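Local coordinates for protein putative transcriptional regulator (Streptomyces coelicolor, PDB 2ZB9) that probably acts as a TetR-family transcriptional regulator, binding regulatory DNA through a helix-turn-helix motif, at residues F85-V91 against R147-A151; Q98-F102 against L170-Y175. All coordinates share one frame; numbering follows the deposited sequence.

Interaction 1. Residues F85-V91 against R147-A151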
loop_
_atom_site.group_PDB
_atom_site.type_symbol
_atom_site.label_atom_id
_atom_site.label_comp_id
_atom_site.label_asym_id
_atom_site.label_seq_id
_atom_site.Cartn_x
_atom_site.Cartn_y
_atom_site.Cartn_z
ATOM N N PHE A 85 3.211 -6.047 19.711
ATOM C CA PHE A 85 3.534 -4.703 20.179
ATOM C C PHE A 85 4.054 -4.600 21.600
ATOM O O PHE A 85 3.399 -5.030 22.549
ATOM C CB PHE A 85 2.318 -3.770 20.063
ATOM C CG PHE A 85 2.031 -3.315 18.665
ATOM C CD1 PHE A 85 1.315 -4.124 17.786
ATOM C CD2 PHE A 85 2.528 -2.098 18.205
ATOM C CE1 PHE A 85 1.103 -3.732 16.466
ATOM C CE2 PHE A 85 2.322 -1.701 16.893
ATOM C CZ PHE A 85 1.604 -2.525 16.019
ATOM N N PRO A 86 5.251 -4.029 21.767
ATOM C CA PRO A 86 5.778 -3.895 23.124
ATOM C C PRO A 86 4.853 -2.873 23.773
ATOM O O PRO A 86 4.350 -1.981 23.091
ATOM C CB PRO A 86 7.174 -3.315 22.901
ATOM C CG PRO A 86 7.534 -3.772 21.523
ATOM C CD PRO A 86 6.242 -3.587 20.771
ATOM N N ASP A 87 4.615 -2.993 25.069
ATOM C CA ASP A 87 3.748 -2.041 25.749
ATOM C C ASP A 87 4.454 -1.670 27.046
ATOM O O ASP A 87 4.045 -2.073 28.130
ATOM C CB ASP A 87 2.382 -2.677 26.021
ATOM C CG ASP A 87 1.299 -1.644 26.284
ATOM O OD1 ASP A 87 0.136 -2.043 26.514
ATOM O OD2 ASP A 87 1.603 -0.435 26.259
ATOM N N THR A 88 5.524 -0.893 26.906
ATOM C CA THR A 88 6.356 -0.468 28.025
ATOM C C THR A 88 5.997 0.888 28.625
ATOM O O THR A 88 6.545 1.272 29.656
ATOM C CB THR A 88 7.825 -0.396 27.588
ATOM O OG1 THR A 88 8.003 0.724 26.710
ATOM C CG2 THR A 88 8.217 -1.663 26.842
ATOM N N GLY A 89 5.097 1.619 27.977
ATOM C CA GLY A 89 4.722 2.927 28.480
ATOM C C GLY A 89 5.427 4.049 27.733
ATOM O O GLY A 89 5.319 5.213 28.109
ATOM N N ASP A 90 6.167 3.700 26.684
ATOM C CA ASP A 90 6.876 4.690 25.867
ATOM C C ASP A 90 6.463 4.420 24.420
ATOM O O ASP A 90 7.076 3.601 23.736
ATOM C CB ASP A 90 8.395 4.524 26.012
ATOM C CG ASP A 90 9.184 5.589 25.248
ATOM O OD1 ASP A 90 8.733 6.024 24.167
ATOM O OD2 ASP A 90 10.272 5.984 25.720
ATOM N N VAL A 91 5.430 5.112 23.953
ATOM C CA VAL A 91 4.935 4.889 22.601
ATOM C C VAL A 91 5.970 5.091 21.497
ATOM O O VAL A 91 5.953 4.374 20.505
ATOM C CB VAL A 91 3.680 5.756 22.312
ATOM C CG1 VAL A 91 4.047 7.236 22.281
ATOM C CG2 VAL A 91 3.042 5.313 21.002
ATOM N N ARG A 147 -2.616 -0.647 20.491
ATOM C CA ARG A 147 -1.421 -0.101 21.120
ATOM C C ARG A 147 -1.511 1.427 21.100
ATOM O O ARG A 147 -1.218 2.089 22.093
ATOM C CB ARG A 147 -0.162 -0.548 20.369
ATOM C CG ARG A 147 1.118 0.074 20.915
ATOM C CD ARG A 147 1.342 -0.334 22.373
ATOM N NE ARG A 147 2.470 0.356 22.989
ATOM C CZ ARG A 147 2.386 1.525 23.620
ATOM N NH1 ARG A 147 1.221 2.148 23.725
ATOM N NH2 ARG A 147 3.470 2.068 24.160
ATOM N N LEU A 148 -1.926 1.971 19.959
ATOM C CA LEU A 148 -2.064 3.417 19.784
ATOM C C LEU A 148 -3.104 4.031 20.728
ATOM O O LEU A 148 -2.864 5.085 21.322
ATOM C CB LEU A 148 -2.418 3.724 18.323
ATOM C CG LEU A 148 -1.267 4.006 17.346
ATOM C CD1 LEU A 148 0.016 3.348 17.807
ATOM C CD2 LEU A 148 -1.655 3.542 15.951
ATOM N N ARG A 149 -4.255 3.381 20.866
ATOM C CA ARG A 149 -5.283 3.889 21.768
ATOM C C ARG A 149 -4.777 3.867 23.207
ATOM O O ARG A 149 -5.117 4.745 24.006
ATOM C CB ARG A 149 -6.570 3.059 21.683
ATOM C CG ARG A 149 -7.441 3.340 20.466
ATOM C CD ARG A 149 -8.871 2.874 20.730
ATOM N NE ARG A 149 -8.938 1.444 21.027
ATOM C CZ ARG A 149 -8.895 0.486 20.102
ATOM N NH1 ARG A 149 -8.794 0.806 18.819
ATOM N NH2 ARG A 149 -8.947 -0.793 20.460
ATOM N N HIS A 150 -3.974 2.863 23.545
ATOM C CA HIS A 150 -3.434 2.771 24.898
ATOM C C HIS A 150 -2.563 3.998 25.161
ATOM O O HIS A 150 -2.668 4.624 26.209
ATOM C CB HIS A 150 -2.618 1.484 25.076
ATOM C CG HIS A 150 -2.166 1.246 26.485
ATOM N ND1 HIS A 150 -3.012 1.355 27.569
ATOM C CD2 HIS A 150 -0.960 0.891 26.987
ATOM C CE1 HIS A 150 -2.348 1.078 28.676
ATOM N NE2 HIS A 150 -1.100 0.792 28.350
ATOM N N ALA A 151 -1.716 4.349 24.200
ATOM C CA ALA A 151 -0.863 5.524 24.340
ATOM C C ALA A 151 -1.744 6.762 24.482
ATOM O O ALA A 151 -1.445 7.655 25.271
ATOM C CB ALA A 151 0.042 5.664 23.120
#
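Arg-147 reaches off its helix into the curve of the loop 85-91, and the contact is organised along the length of its side chain. The chain leaves with CG anti to the backbone N (chi1 176°) and then bends at chi2, which lays the aliphatic part beside the ring of Phe-85, Arg-147 CG standing 3.7 Å from Phe-85 CD2, and carries the guanidinium on to the loop backbone. There Arg-147 NE donates to the carbonyl O of Pro-86 at 3.0 Å; the N-H approaches in the carbonyl plane, though the bond is bent to 142°. Asp-87 comes from another direction. Its OD2 sits 3.3 Å above the guanidinium plane of Arg-147, over the centre, making a salt bridge in which charge alone acts, because no N-H points at the oxygen.

In the TetR-like C-terminal domain, this loop connects helix 67-83 to helix 91-108, and Asp-90 caps the start of the latter by accepting a bond from the backbone N of Ala-93. Further out, NH2 of Arg-147 passes 3.5 Å from CA of Val-91 and forms a salt bridge with Asp-94 in the first turn of that helix, so two carboxylates lie about the guanidinium and probably share its charge.

One turn after Arg-147 the loop meets two smaller groups. The His-150 ring presents its CD2 edge to Asp-87, 3.0 Å from OD2, with the carboxylate and ring planes 84° apart. At the buried end, Val-91 CG2 rests on Ala-151 CB at 3.7 Å, where Gln-156 and Ile-157 also pack against the alanine.

Interaction 2. Residues Q98-F102 against L170-Y175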
loop_
_atom_site.group_PDB
_atom_site.type_symbol
_atom_site.label_atom_id
_atom_site.label_comp_id
_atom_site.label_asym_id
_atom_site.label_seq_id
_atom_site.Cartn_x
_atom_site.Cartn_y
_atom_site.Cartn_z
ATOM N N GLN A 98 8.607 -1.993 17.106
ATOM C CA GLN A 98 7.686 -2.806 16.311
ATOM C C GLN A 98 7.872 -2.570 14.811
ATOM O O GLN A 98 7.883 -3.520 14.037
ATOM C CB GLN A 98 6.236 -2.518 16.723
ATOM C CG GLN A 98 5.209 -3.578 16.315
ATOM C CD GLN A 98 4.921 -3.598 14.829
ATOM O OE1 GLN A 98 5.090 -2.594 14.141
ATOM N NE2 GLN A 98 4.457 -4.740 14.328
ATOM N N LEU A 99 8.020 -1.313 14.400
ATOM C CA LEU A 99 8.211 -1.005 12.982
ATOM C C LEU A 99 9.515 -1.617 12.462
ATOM O O LEU A 99 9.601 -2.001 11.294
ATOM C CB LEU A 99 8.245 0.512 12.727
ATOM C CG LEU A 99 7.020 1.329 12.287
ATOM C CD1 LEU A 99 6.169 0.521 11.307
ATOM C CD2 LEU A 99 6.205 1.731 13.488
ATOM N N ARG A 100 10.532 -1.699 13.319
ATOM C CA ARG A 100 11.809 -2.286 12.900
ATOM C C ARG A 100 11.700 -3.798 12.732
ATOM O O ARG A 100 12.263 -4.366 11.797
ATOM C CB ARG A 100 12.919 -1.932 13.892
ATOM C CG ARG A 100 13.472 -0.527 13.660
ATOM C CD ARG A 100 14.301 -0.006 14.827
ATOM N NE ARG A 100 14.705 1.372 14.555
ATOM C CZ ARG A 100 15.096 2.252 15.472
ATOM N NH1 ARG A 100 15.152 1.917 16.755
ATOM N NH2 ARG A 100 15.420 3.483 15.097
ATOM N N ALA A 101 10.974 -4.453 13.631
ATOM C CA ALA A 101 10.789 -5.895 13.515
ATOM C C ALA A 101 9.962 -6.141 12.242
ATOM O O ALA A 101 10.207 -7.090 11.492
ATOM C CB ALA A 101 10.065 -6.434 14.750
ATOM N N PHE A 102 8.998 -5.257 11.991
ATOM C CA PHE A 102 8.142 -5.355 10.811
ATOM C C PHE A 102 8.984 -5.211 9.550
ATOM O O PHE A 102 8.850 -5.986 8.606
ATOM C CB PHE A 102 7.082 -4.253 10.846
ATOM C CG PHE A 102 6.190 -4.226 9.641
ATOM C CD1 PHE A 102 5.283 -5.253 9.409
ATOM C CD2 PHE A 102 6.238 -3.160 8.745
ATOM C CE1 PHE A 102 4.427 -5.216 8.299
ATOM C CE2 PHE A 102 5.391 -3.114 7.634
ATOM C CZ PHE A 102 4.485 -4.145 7.413
ATOM N N LEU A 170 1.907 4.846 9.107
ATOM C CA LEU A 170 3.079 4.123 9.584
ATOM C C LEU A 170 3.252 2.885 8.709
ATOM O O LEU A 170 3.994 2.903 7.736
ATOM C CB LEU A 170 2.923 3.684 11.044
ATOM C CG LEU A 170 3.206 4.644 12.200
ATOM C CD1 LEU A 170 4.350 5.581 11.835
ATOM C CD2 LEU A 170 1.967 5.423 12.530
ATOM N N TRP A 171 2.543 1.816 9.055
ATOM C CA TRP A 171 2.615 0.569 8.300
ATOM C C TRP A 171 2.180 0.754 6.842
ATOM O O TRP A 171 2.810 0.224 5.928
ATOM C CB TRP A 171 1.756 -0.493 9.004
ATOM C CG TRP A 171 2.268 -0.766 10.386
ATOM C CD1 TRP A 171 3.312 -1.580 10.723
ATOM C CD2 TRP A 171 1.879 -0.089 11.594
ATOM N NE1 TRP A 171 3.607 -1.443 12.056
ATOM C CE2 TRP A 171 2.751 -0.536 12.615
ATOM C CE3 TRP A 171 0.890 0.852 11.905
ATOM C CZ2 TRP A 171 2.662 -0.065 13.935
ATOM C CZ3 TRP A 171 0.801 1.319 13.219
ATOM C CH2 TRP A 171 1.687 0.858 14.217
ATOM N N GLY A 172 1.109 1.511 6.626
ATOM C CA GLY A 172 0.645 1.739 5.267
ATOM C C GLY A 172 1.723 2.369 4.400
ATOM O O GLY A 172 1.866 2.019 3.227
ATOM N N ALA A 173 2.472 3.307 4.980
ATOM C CA ALA A 173 3.564 3.994 4.283
ATOM C C ALA A 173 4.644 2.996 3.882
ATOM O O ALA A 173 5.236 3.111 2.810
ATOM C CB ALA A 173 4.172 5.075 5.185
ATOM N N VAL A 174 4.914 2.032 4.758
ATOM C CA VAL A 174 5.917 1.002 4.486
ATOM C C VAL A 174 5.414 0.091 3.363
ATOM O O VAL A 174 6.140 -0.190 2.406
ATOM C CB VAL A 174 6.188 0.123 5.734
ATOM C CG1 VAL A 174 7.237 -0.946 5.405
ATOM C CG2 VAL A 174 6.652 0.991 6.896
ATOM N N TYR A 175 4.174 -0.377 3.491
ATOM C CA TYR A 175 3.589 -1.236 2.470
ATOM C C TYR A 175 3.665 -0.538 1.118
ATOM O O TYR A 175 4.000 -1.153 0.104
ATOM C CB TYR A 175 2.118 -1.533 2.784
ATOM C CG TYR A 175 1.877 -2.662 3.767
ATOM C CD1 TYR A 175 2.226 -3.972 3.451
ATOM C CD2 TYR A 175 1.282 -2.419 5.006
ATOM C CE1 TYR A 175 1.989 -5.019 4.347
ATOM C CE2 TYR A 175 1.041 -3.457 5.911
ATOM C CZ TYR A 175 1.399 -4.755 5.572
ATOM O OH TYR A 175 1.180 -5.785 6.462
#
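Trp-171 and Phe-102 meet edge-to-face at the centre of this buried contact: the CD1 edge of the indole five-membered ring points at one face of the phenylalanine, the planes 79° apart. Phe-102 in turn sends its own edge to the face of Tyr-175, CZ to CZ 3.6 Å, so three aromatic rings follow one another in T-shaped steps. The chi1 of 177° swings the Phe-102 ring away from its own backbone N, which brings CE2 to 3.6 Å from Val-174 CG1.

The indole is fixed at its edge and face. Trp-171 NE1 donates to Gln-98 OE1 at 2.8 Å, the oxygen lying in the ring plane, while Leu-99 CD1 makes a CH-pi contact 3.7 Å from the centroid of the Trp-171 five-membered ring. Gln-98 NE2 is held by the carbonyl of Leu-83.

Packing is looser at Leu-170, where CG stays 4.4 Å from Leu-99 CD2. All the touching residues are buried; the exposed Arg-100 faces away from the interface and pairs with Asp-187.

The segments 98-102 and 170-175 run roughly parallel, their axes crossing at -24° and approaching to 11.3 Å. Helix 187-199 packs on Leu-99 and Val-174, helices 110-122 and 126-153 on Tyr-175, whose ring also meets His-176 of the second subunit.

In the fold
Interactions 1 and 2 adjoin each other in the C-terminal domain, their centres about 15 Å apart. Phe-85 joins them: its CZ lies 3.4 Å from CZ2 of Trp-171, with the two ring planes at about 75°, while its CE2 touches CG of Gln-98 at 3.5 Å. Leu-148 adds a looser link, CD2 to CZ3 of Trp-171. Along the chain the segments alternate, and helix 91-108 ties them directly, beginning in interaction 1 and supplying one side of interaction 2. Interaction 1 is partly buried, its centre about 18 Å from the chain centre, whereas interaction 2 lies deeper, at about 10 Å, and reaches the second subunit.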